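Local coordinates for peptidoglycan-N-acetylglucosamine deacetylase BC_1974 (Bacillus cereus, PDB 5N1J), which uses a bound divalent metal such as zinc to remove the acetyl group from N-acetylglucosamine residues of peptidoglycan, releasing acetate, at residues V56-M61 with K91-T96. Sequence-based numbering, arbitrary orientation.
Sequences VGMHSM and KSPKLT. With ZN (zinc ion), chain E; EDO (1,2-ethanediol), chain G.
With CG opposite its carbonyl carbon (chi1 -71°) and two further bends at chi2 and chi3, the side chain of M58 folds back over segment 91-96, carrying its methyl group between P93 and T96. CE stops 3.3 Å from P93 O and 3.7 Å from T96 CG2, while SD passes 3.9 Å from P93 CB, the thioether chain crossing the pyrrolidine ring at about a right angle. An unbranched, flexible methionine suits this curved path, and M78 of helix 74-89 and F119 add to its apolar surroundings. The rigid ring of P93 sits against the carbonyl oxygen of V56, its CB 3.1 Å from V56 O. Beside this packing, the backbones are joined by a nearly straight hydrogen bond, M58 N to L95 O at 3.2 Å, which lies in the carbonyl plane. G57 lets the chains come this near: L95 O sits 3.5 Å from its CA, just where a CB would project. On the other strand, T96 lays its methyl against M58, while its OG1 is hydrogen-bonded to K120 O and to Y74 OH, a division of labour that fits a beta-branched hydroxyl residue in a buried place. One residue beyond M58, H59 directs its CB away from segment 91-96, and its NE2 binds zinc at 2.1 Å, beside D10 and H63; R97 O, immediately after T96, accepts a hydrogen bond from ND1 and so helps fix the ring's rotation. The single bridge M58-T96 joins the end of strand 55-58, which pairs with 31-34, to strand 95-96 just before H59, a ligand of the Asp-His-His metal site characteristic of the NodB homology domain of polysaccharide deacetylases.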
loop_
_atom_site.group_PDB
_atom_site.type_symbol
_atom_site.label_atom_id
_atom_site.label_comp_id
_atom_site.label_asym_id
_atom_site.label_seq_id
_atom_site.Cartn_x
_atom_site.Cartn_y
_atom_site.Cartn_z
ATOM N N VAL A 56 -24.262 -27.312 10.078
ATOM C CA VAL A 56 -24.190 -27.370 8.618
ATOM C C VAL A 56 -24.252 -25.961 8.043
ATOM O O VAL A 56 -25.245 -25.258 8.233
ATOM C CB VAL A 56 -25.314 -28.217 8.027
ATOM C CG1 VAL A 56 -25.258 -28.195 6.490
ATOM C CG2 VAL A 56 -25.257 -29.659 8.579
ATOM N N GLY A 57 -23.168 -25.542 7.385
ATOM C CA GLY A 57 -23.093 -24.235 6.739
ATOM C C GLY A 57 -22.778 -24.329 5.252
ATOM O O GLY A 57 -22.757 -25.423 4.697
ATOM N N MET A 58 -22.515 -23.185 4.613
ATOM C CA MET A 58 -22.452 -23.110 3.152
ATOM C C MET A 58 -21.025 -22.911 2.634
ATOM O O MET A 58 -20.247 -22.184 3.232
ATOM C CB MET A 58 -23.338 -21.964 2.638
ATOM C CG MET A 58 -24.854 -22.202 2.769
ATOM S SD MET A 58 -25.506 -21.839 4.418
ATOM C CE MET A 58 -25.041 -20.109 4.591
ATOM N N HIS A 59 -20.714 -23.546 1.507
ATOM C CA HIS A 59 -19.385 -23.458 0.890
ATOM C C HIS A 59 -19.520 -23.136 -0.613
ATOM O O HIS A 59 -18.600 -23.386 -1.382
ATOM C CB HIS A 59 -18.619 -24.766 1.110
ATOM C CG HIS A 59 -17.138 -24.658 0.846
ATOM N ND1 HIS A 59 -16.379 -23.597 1.295
ATOM C CD2 HIS A 59 -16.286 -25.481 0.187
ATOM C CE1 HIS A 59 -15.122 -23.768 0.915
ATOM N NE2 HIS A 59 -15.039 -24.910 0.246
ATOM N N SER A 60 -20.684 -22.592 -0.985
ATOM C CA SER A 60 -21.031 -22.055 -2.311
ATOM C C SER A 60 -21.634 -23.120 -3.228
ATOM O O SER A 60 -21.787 -24.284 -2.838
ATOM C CB SER A 60 -19.814 -21.380 -3.003
ATOM O OG SER A 60 -19.039 -22.344 -3.711
ATOM N N MET A 61 -22.007 -22.697 -4.433
ATOM C CA MET A 61 -22.518 -23.591 -5.481
ATOM C C MET A 61 -21.428 -24.056 -6.458
ATOM O O MET A 61 -21.313 -25.239 -6.751
ATOM C CB MET A 61 -23.625 -22.893 -6.281
ATOM C CG MET A 61 -24.819 -22.412 -5.459
ATOM S SD MET A 61 -25.807 -23.770 -4.764
ATOM C CE MET A 61 -26.255 -24.643 -6.271
ATOM N N LYS A 91 -34.182 -25.074 8.494
ATOM C CA LYS A 91 -33.773 -23.753 8.973
ATOM C C LYS A 91 -32.665 -23.250 8.072
ATOM O O LYS A 91 -32.068 -24.040 7.346
ATOM C CB LYS A 91 -33.311 -23.801 10.431
ATOM C CG LYS A 91 -32.176 -24.783 10.681
ATOM C CD LYS A 91 -31.734 -24.744 12.129
ATOM C CE LYS A 91 -30.757 -25.865 12.445
ATOM N NZ LYS A 91 -30.288 -25.769 13.856
ATOM N N SER A 92 -32.401 -21.943 8.111
ATOM C CA SER A 92 -31.428 -21.331 7.211
ATOM C C SER A 92 -30.151 -20.940 7.947
ATOM O O SER A 92 -30.114 -19.924 8.650
ATOM C CB SER A 92 -32.031 -20.094 6.530
ATOM O OG SER A 92 -33.193 -20.435 5.801
ATOM N N PRO A 93 -29.088 -21.738 7.773
ATOM C CA PRO A 93 -27.808 -21.462 8.430
ATOM C C PRO A 93 -27.221 -20.125 7.985
ATOM O O PRO A 93 -27.406 -19.725 6.839
ATOM C CB PRO A 93 -26.916 -22.622 7.972
ATOM C CG PRO A 93 -27.882 -23.692 7.502
ATOM C CD PRO A 93 -29.015 -22.925 6.904
ATOM N N LYS A 94 -26.521 -19.441 8.880
ATOM C CA LYS A 94 -25.953 -18.144 8.529
ATOM C C LYS A 94 -24.456 -18.195 8.215
ATOM O O LYS A 94 -23.942 -17.293 7.545
ATOM C CB LYS A 94 -26.212 -17.136 9.656
ATOM C CG LYS A 94 -27.694 -16.889 9.939
ATOM C CD LYS A 94 -28.476 -16.616 8.647
ATOM C CE LYS A 94 -29.899 -16.127 8.934
ATOM N NZ LYS A 94 -30.791 -17.196 9.472
ATOM N N LEU A 95 -23.752 -19.232 8.666
ATOM C CA LEU A 95 -22.285 -19.241 8.514
ATOM C C LEU A 95 -21.809 -19.758 7.156
ATOM O O LEU A 95 -22.179 -20.853 6.717
ATOM C CB LEU A 95 -21.629 -20.076 9.628
ATOM C CG LEU A 95 -20.091 -20.013 9.691
ATOM C CD1 LEU A 95 -19.634 -18.609 10.006
ATOM C CD2 LEU A 95 -19.529 -20.977 10.725
ATOM N N THR A 96 -20.962 -18.962 6.493
ATOM C CA THR A 96 -20.337 -19.381 5.246
ATOM C C THR A 96 -18.835 -19.569 5.449
ATOM O O THR A 96 -18.241 -18.990 6.358
ATOM C CB THR A 96 -20.572 -18.357 4.103
ATOM O OG1 THR A 96 -19.782 -17.186 4.340
ATOM C CG2 THR A 96 -22.046 -17.948 4.033
HETATM ZN ZN ZN E . -13.357 -25.743 -0.691
HETATM C C1 EDO G . -32.137 -19.010 1.215
HETATM O O1 EDO G . -32.320 -19.168 -0.181
HETATM C C2 EDO G . -33.411 -19.373 1.958
HETATM O O2 EDO G . -33.166 -20.324 2.976
HETATM O O HOH W 1 -11.551 -26.790 -1.332
#